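PDB 3PZF: serine protease inhibitor 2, which inhibits the serine proteases CLIPB9, CLIPB10 and CLIPB4 and so negatively regulates melanization in the hemolymph of the mosquito Anopheles gambiae. Local coordinates for residues D116-I121 and A175-V180; Y191-V196 and L235-R240; T340-E343 and A348-A351. All blocks are in the same frame, centred on the assembly; numbering follows the deposited sequence.

Interaction 1: D116-I121 and A175-V180; sequences DFIEVI and AVITLV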
# COMPACT_ATOMS: atom_id res chain seq x y z
N ASP A 116 6.88 8.36 -27.37
CA ASP A 116 6.22 9.07 -28.47
C ASP A 116 5.67 8.16 -29.54
O ASP A 116 4.61 8.41 -30.08
CB ASP A 116 7.22 9.99 -29.20
CG ASP A 116 7.60 11.22 -28.41
OD1 ASP A 116 6.74 11.77 -27.71
OD2 ASP A 116 8.78 11.63 -28.53
N PHE A 117 6.45 7.14 -29.89
CA PHE A 117 6.20 6.39 -31.11
C PHE A 117 5.12 5.35 -30.89
O PHE A 117 4.63 4.74 -31.84
CB PHE A 117 7.50 5.71 -31.58
CG PHE A 117 7.89 4.53 -30.74
CD1 PHE A 117 7.43 3.26 -31.05
CD2 PHE A 117 8.71 4.70 -29.63
CE1 PHE A 117 7.78 2.17 -30.26
CE2 PHE A 117 9.07 3.62 -28.85
CZ PHE A 117 8.61 2.35 -29.15
N ILE A 118 4.72 5.13 -29.64
CA ILE A 118 3.68 4.15 -29.35
C ILE A 118 2.27 4.74 -29.51
O ILE A 118 1.97 5.80 -28.96
CB ILE A 118 3.86 3.58 -27.92
CG1 ILE A 118 5.15 2.74 -27.87
CG2 ILE A 118 2.65 2.77 -27.50
CD1 ILE A 118 5.68 2.48 -26.48
N GLU A 119 1.41 4.05 -30.27
CA GLU A 119 -0.01 4.42 -30.42
C GLU A 119 -0.88 3.74 -29.38
O GLU A 119 -1.10 2.54 -29.47
CB GLU A 119 -0.56 4.04 -31.81
N VAL A 120 -1.39 4.50 -28.43
CA VAL A 120 -2.27 3.96 -27.40
C VAL A 120 -3.66 3.65 -27.98
O VAL A 120 -4.25 4.50 -28.67
CB VAL A 120 -2.38 4.95 -26.20
CG1 VAL A 120 -3.38 4.45 -25.19
CG2 VAL A 120 -1.01 5.13 -25.49
N ILE A 121 -4.16 2.43 -27.74
CA ILE A 121 -5.48 1.99 -28.22
C ILE A 121 -6.55 2.71 -27.40
O ILE A 121 -6.52 2.73 -26.17
CB ILE A 121 -5.72 0.44 -28.09
CG1 ILE A 121 -4.73 -0.38 -28.93
CG2 ILE A 121 -7.14 0.07 -28.51
CD1 ILE A 121 -4.89 -0.20 -30.39
N ALA A 175 13.93 3.21 -21.18
CA ALA A 175 12.50 2.97 -20.99
C ALA A 175 11.69 3.31 -22.24
O ALA A 175 12.05 4.19 -23.02
CB ALA A 175 11.97 3.77 -19.81
N VAL A 176 10.59 2.59 -22.39
CA VAL A 176 9.66 2.75 -23.48
C VAL A 176 8.26 2.96 -22.89
O VAL A 176 7.47 3.76 -23.38
CB VAL A 176 9.69 1.51 -24.39
CG1 VAL A 176 8.52 1.50 -25.31
CG2 VAL A 176 10.99 1.47 -25.18
N ILE A 177 7.95 2.22 -21.82
CA ILE A 177 6.71 2.39 -21.07
C ILE A 177 7.05 2.28 -19.59
O ILE A 177 7.66 1.30 -19.17
CB ILE A 177 5.64 1.33 -21.45
CG1 ILE A 177 5.17 1.53 -22.89
CG2 ILE A 177 4.46 1.39 -20.47
CD1 ILE A 177 4.24 0.46 -23.36
N THR A 178 6.70 3.29 -18.80
CA THR A 178 6.91 3.25 -17.36
C THR A 178 5.54 3.35 -16.71
O THR A 178 4.72 4.17 -17.11
CB THR A 178 7.79 4.41 -16.87
OG1 THR A 178 9.05 4.39 -17.56
CG2 THR A 178 8.07 4.29 -15.38
N LEU A 179 5.28 2.48 -15.75
CA LEU A 179 3.97 2.41 -15.13
C LEU A 179 4.21 2.93 -13.73
O LEU A 179 5.05 2.37 -13.02
CB LEU A 179 3.48 0.96 -15.10
CG LEU A 179 2.17 0.68 -14.36
CD1 LEU A 179 1.04 1.58 -14.83
CD2 LEU A 179 1.76 -0.80 -14.53
N VAL A 180 3.48 3.97 -13.32
CA VAL A 180 3.75 4.66 -12.06
C VAL A 180 2.48 4.65 -11.23
O VAL A 180 1.42 4.94 -11.75
CB VAL A 180 4.18 6.12 -12.31
CG1 VAL A 180 4.42 6.85 -10.98
CG2 VAL A 180 5.44 6.15 -13.14

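Interaction 2: Y191-V196 and L235-R240; sequences YPFPEV and LRLPYR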
# COMPACT_ATOMS: atom_id res chain seq x y z
N TYR A 191 -10.51 8.45 17.67
CA TYR A 191 -10.10 8.70 19.07
C TYR A 191 -8.70 9.33 19.05
O TYR A 191 -7.70 8.64 19.05
CB TYR A 191 -10.10 7.40 19.86
CG TYR A 191 -11.47 6.74 19.88
CD1 TYR A 191 -12.52 7.33 20.58
CD2 TYR A 191 -11.72 5.59 19.15
CE1 TYR A 191 -13.78 6.77 20.59
CE2 TYR A 191 -13.00 5.02 19.15
CZ TYR A 191 -14.01 5.61 19.88
OH TYR A 191 -15.26 5.05 19.87
N PRO A 192 -8.64 10.66 19.02
CA PRO A 192 -7.31 11.27 18.88
C PRO A 192 -6.54 11.17 20.20
O PRO A 192 -7.17 11.11 21.27
CB PRO A 192 -7.62 12.74 18.58
CG PRO A 192 -9.02 12.96 19.09
CD PRO A 192 -9.74 11.64 18.91
N PHE A 193 -5.21 11.16 20.12
CA PHE A 193 -4.37 11.23 21.33
C PHE A 193 -4.29 12.61 21.92
O PHE A 193 -4.26 13.61 21.18
CB PHE A 193 -2.95 10.79 20.97
CG PHE A 193 -2.85 9.35 20.54
CD1 PHE A 193 -2.41 8.38 21.44
CD2 PHE A 193 -3.22 8.96 19.26
CE1 PHE A 193 -2.29 7.07 21.06
CE2 PHE A 193 -3.11 7.64 18.87
CZ PHE A 193 -2.67 6.68 19.79
N PRO A 194 -4.19 12.70 23.25
CA PRO A 194 -3.86 14.00 23.85
C PRO A 194 -2.52 14.49 23.29
O PRO A 194 -1.65 13.66 23.02
CB PRO A 194 -3.72 13.68 25.34
CG PRO A 194 -4.39 12.38 25.55
CD PRO A 194 -4.30 11.63 24.26
N GLU A 195 -2.37 15.79 23.09
CA GLU A 195 -1.10 16.32 22.61
C GLU A 195 -0.21 16.67 23.82
O GLU A 195 -0.63 17.41 24.70
CB GLU A 195 -1.33 17.57 21.74
CG GLU A 195 -1.94 17.26 20.37
CD GLU A 195 -2.41 18.50 19.62
OE1 GLU A 195 -2.48 18.45 18.38
OE2 GLU A 195 -2.72 19.53 20.27
N VAL A 196 0.99 16.10 23.84
CA VAL A 196 1.99 16.39 24.88
C VAL A 196 3.22 16.99 24.22
O VAL A 196 3.74 16.42 23.26
CB VAL A 196 2.39 15.10 25.63
CG1 VAL A 196 3.66 15.32 26.45
CG2 VAL A 196 1.24 14.62 26.53
N LEU A 235 -3.56 -4.29 17.49
CA LEU A 235 -4.40 -3.16 17.91
C LEU A 235 -5.06 -2.50 16.70
O LEU A 235 -4.42 -2.35 15.66
CB LEU A 235 -3.53 -2.11 18.64
CG LEU A 235 -4.20 -0.76 18.96
CD1 LEU A 235 -5.14 -0.87 20.19
CD2 LEU A 235 -3.14 0.32 19.25
N ARG A 236 -6.30 -2.06 16.86
CA ARG A 236 -7.01 -1.34 15.81
C ARG A 236 -7.32 0.08 16.25
O ARG A 236 -8.00 0.26 17.27
CB ARG A 236 -8.35 -2.08 15.51
CG ARG A 236 -9.29 -1.31 14.57
CD ARG A 236 -10.65 -2.09 14.48
NE ARG A 236 -11.67 -1.42 13.67
CZ ARG A 236 -12.55 -0.55 14.14
NH1 ARG A 236 -12.55 -0.23 15.43
NH2 ARG A 236 -13.47 -0.03 13.33
N LEU A 237 -6.86 1.07 15.48
CA LEU A 237 -7.26 2.47 15.66
C LEU A 237 -8.05 2.91 14.43
O LEU A 237 -7.48 3.03 13.34
CB LEU A 237 -6.04 3.41 15.81
CG LEU A 237 -5.13 3.07 16.99
CD1 LEU A 237 -4.04 4.20 17.09
CD2 LEU A 237 -5.92 2.90 18.30
N PRO A 238 -9.35 3.15 14.60
CA PRO A 238 -10.22 3.54 13.49
C PRO A 238 -10.04 5.00 13.10
O PRO A 238 -9.73 5.83 13.95
CB PRO A 238 -11.62 3.34 14.07
CG PRO A 238 -11.42 3.53 15.56
CD PRO A 238 -10.12 2.88 15.83
N TYR A 239 -10.26 5.31 11.82
CA TYR A 239 -10.38 6.69 11.37
C TYR A 239 -11.85 7.09 11.23
O TYR A 239 -12.70 6.24 11.00
CB TYR A 239 -9.71 6.87 10.00
CG TYR A 239 -8.21 6.69 9.97
CD1 TYR A 239 -7.35 7.75 10.29
CD2 TYR A 239 -7.65 5.49 9.58
CE1 TYR A 239 -5.98 7.59 10.24
CE2 TYR A 239 -6.27 5.33 9.51
CZ TYR A 239 -5.44 6.38 9.85
OH TYR A 239 -4.07 6.22 9.78
N ARG A 240 -12.15 8.39 11.32
CA ARG A 240 -13.51 8.86 11.09
C ARG A 240 -13.94 8.56 9.66
O ARG A 240 -13.12 8.61 8.75
CB ARG A 240 -13.61 10.37 11.35
CG ARG A 240 -13.25 10.75 12.78
CD ARG A 240 -13.66 12.16 13.13
NE ARG A 240 -13.24 12.46 14.50
CZ ARG A 240 -13.93 12.13 15.60
NH1 ARG A 240 -15.11 11.52 15.49
NH2 ARG A 240 -13.44 12.43 16.80
O HOH W 1 -9.10 6.09 16.71

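Interaction 3: T340-E343 and A348-A351; sequences TINE and AYAA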
# COMPACT_ATOMS: atom_id res chain seq x y z
N THR A 340 2.01 9.28 7.46
CA THR A 340 2.27 10.05 8.67
C THR A 340 1.28 9.58 9.71
O THR A 340 0.12 9.32 9.40
CB THR A 340 2.00 11.53 8.41
OG1 THR A 340 2.84 11.98 7.33
CG2 THR A 340 2.29 12.37 9.69
N ILE A 341 1.72 9.41 10.96
CA ILE A 341 0.75 9.38 12.05
C ILE A 341 1.19 10.38 13.12
O ILE A 341 2.39 10.50 13.44
CB ILE A 341 0.49 7.96 12.70
CG1 ILE A 341 1.73 7.45 13.47
CG2 ILE A 341 0.00 6.94 11.62
CD1 ILE A 341 1.49 6.15 14.25
N ASN A 342 0.21 11.12 13.64
CA ASN A 342 0.40 11.92 14.84
C ASN A 342 -0.83 11.83 15.77
O ASN A 342 -1.65 10.92 15.63
CB ASN A 342 0.73 13.37 14.47
CG ASN A 342 -0.42 14.10 13.82
OD1 ASN A 342 -1.51 13.58 13.70
ND2 ASN A 342 -0.17 15.35 13.42
N GLU A 343 -0.96 12.75 16.71
CA GLU A 343 -2.05 12.66 17.69
C GLU A 343 -3.44 12.75 17.06
O GLU A 343 -4.40 12.27 17.62
CB GLU A 343 -1.94 13.80 18.69
CG GLU A 343 -0.72 13.68 19.61
CD GLU A 343 0.54 14.29 19.02
OE1 GLU A 343 0.57 14.73 17.84
OE2 GLU A 343 1.53 14.32 19.77
N ALA A 348 -3.01 15.02 9.42
CA ALA A 348 -4.06 15.74 10.14
C ALA A 348 -3.43 16.79 11.04
O ALA A 348 -2.53 16.47 11.82
CB ALA A 348 -4.87 14.73 11.01
N TYR A 349 -3.90 18.03 10.95
CA TYR A 349 -3.39 19.08 11.85
C TYR A 349 -4.52 19.88 12.49
O TYR A 349 -4.29 20.91 13.12
CB TYR A 349 -2.45 20.05 11.13
CG TYR A 349 -1.63 19.42 10.04
CD1 TYR A 349 -0.55 18.59 10.34
CD2 TYR A 349 -1.92 19.67 8.71
CE1 TYR A 349 0.20 18.02 9.33
CE2 TYR A 349 -1.18 19.11 7.70
CZ TYR A 349 -0.12 18.29 8.01
OH TYR A 349 0.61 17.74 6.98
N ALA A 350 -5.75 19.43 12.28
CA ALA A 350 -6.89 20.04 12.93
C ALA A 350 -7.92 18.96 13.20
O ALA A 350 -8.10 18.05 12.39
CB ALA A 350 -7.48 21.14 12.06
N ALA A 351 -8.57 19.06 14.35
CA ALA A 351 -9.59 18.10 14.73
C ALA A 351 -10.76 18.87 15.34
O ALA A 351 -10.66 19.37 16.46
CB ALA A 351 -9.04 17.09 15.72

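Interaction 1: D116-I121 and A175-V180
The backbone nitrogens of Val176 and Ile177, the two residues that meet Ile118 across this contact, both bond to one hydroxyl, OG of Ser331. Two N-H groups thus hold a single oxygen just where strand 177-188 begins. In the facing loop, the carbonyl oxygens of Asp116 and Ile118 share NZ of Lys138. Each backbone is therefore fixed by an outside polar group, while the contact between 116-121 and 175-180 is purely apolar.

Ile118 does most of the touching. With CG1 beside the backbone N and the chain extended beyond it (chi2 162°), its CD1 methyl is carried into the angle between two side chains. CD1 lies 3.2 Å from CG1 of Val176, tighter than ordinary carbon contact, and 3.7 Å from CG1 of Ile177. Ile118 crosses both partners at about a right angle, so it presents a methyl tip to each instead of running alongside. Val176 meets it with one branch: CG1, anti to the backbone N (chi1 166°), also reaches CZ of Phe117 at 3.9 Å. That approach to the ring is oblique. One face of the same ring rests on CG1 of Ile118, 3.6 Å above the plane and displaced toward the rim. Branched aliphatic residues suit Ile118 and Ile177, which are buried, and Val176 beside them, because they fill space close to the backbone. Phe117 lies at the exposed margin, where a broad ring reaches Val176 with its CZ corner.

The loop 116-121 leads from strand 105-115 into helix 122-132, with Ile121 as its N-cap residue. Strand 177-188 pairs antiparallel with 105-115, and further along it Leu179 packs on helix 45-58 and Val180 on helix 144-158.

Interaction 2: Y191-V196 and L235-R240
Apolar packing joins Phe193 to Leu237 and Tyr191 to Pro238. CD1 of Leu237 comes up at the edge of the Phe193 ring, near its plane, 3.9 Å from CZ, and the two side chains cross at about a right angle. The extended leucine (chi2 -174°) holds this methyl out at the end of its chain. Val283 and Leu285 of strand 277-295 also touch Phe193, so a large aromatic ring suits the buried site. Nearer the surface, CG of Pro238 approaches the Tyr191 ring obliquely, 4.1 Å from CD2; the compact proline ring offers an apolar patch to the tyrosine.

These pairs lie beside what in serpins is called the breach, the end of the main sheet where the reactive centre loop begins to insert. Here the chain leaving strand 177-188 passes the end of strand 232-238. Tyr239 belongs to the same region, stacked on Trp189.

Polar contact across the segments goes through water. One molecule accepts from N of Tyr191 at 2.9 Å and donates to O of Pro238 at 2.8 Å, bridging two atoms too far apart to bond directly; one residue earlier, Thr190 does bond to the backbone of Pro238.

Charge enters with Arg240. Its long chain brings NH2 to 4.3 Å from CD of Pro192, which meets the guanidinium obliquely, while NH1 makes a salt bridge to Glu353.

Interaction 3: T340-E343 and A348-A351
A side-chain-to-backbone hydrogen bond ties the residue just past the end of strand 332-341 to the hinge of the reactive centre loop, at the breach of the serpin fold. Asn342 gives the bond and Ala348, a hinge residue, receives it; the hinge, 344-348, is required for binding the peptidase. Between the two segments the chain doubles back, and residues 345-346 pair antiparallel with strand 177-188, consistent with a hinge that has begun to enter the main sheet.

Asparagine suits the turn because its amide can serve both directions at once. CG lies between the backbone N and the carbonyl carbon (chi1 68°), which points the amide across the turn. OD1 accepts from the backbone N of Leu344, forming an Asx turn, and also from N of Gly345. With bonds at both of its polar atoms, the buried amide should have little freedom to flip. The backbone O of Asn342 is bonded to NE1 of Trp189.

Ala348 has a small side chain, as is usual in serpin hinges, which probably eases insertion into the sheet. Its CB remains 4.5 Å from OD1 of Asn342, so the grip depends on the carbonyl. Just before it, Glu347 bonds OG1 of Thr340, a second tie across the turn.

ND2 of Asn342 lies 3.1 Å from O of Ala348, with an N-H...O angle of 162°; the oxygen is almost in the amide plane and is met nearly head-on, at a C=O...N angle of 171°.

In the fold
From the N terminus, interaction 1 closes first, bringing the loop after strand 105-115 back against the start of strand 177-188 across an intervening stretch rich in helix. That strand then runs on toward the far end of the molecule, where 191-196 opens interaction 2; its return, 235-240, comes after an excursion made of strands and loops without helix. Interaction 3 closes last, over four residues, joining strand 332-341 to the reactive centre loop. The three follow in series, neither enclosing nor crossing one another. Interaction 1 lies about 43 Å from interaction 2, centre to centre, whereas interactions 2 and 3 touch, with Phe193 N 2.8 Å from Glu343 O, a probable hydrogen bond.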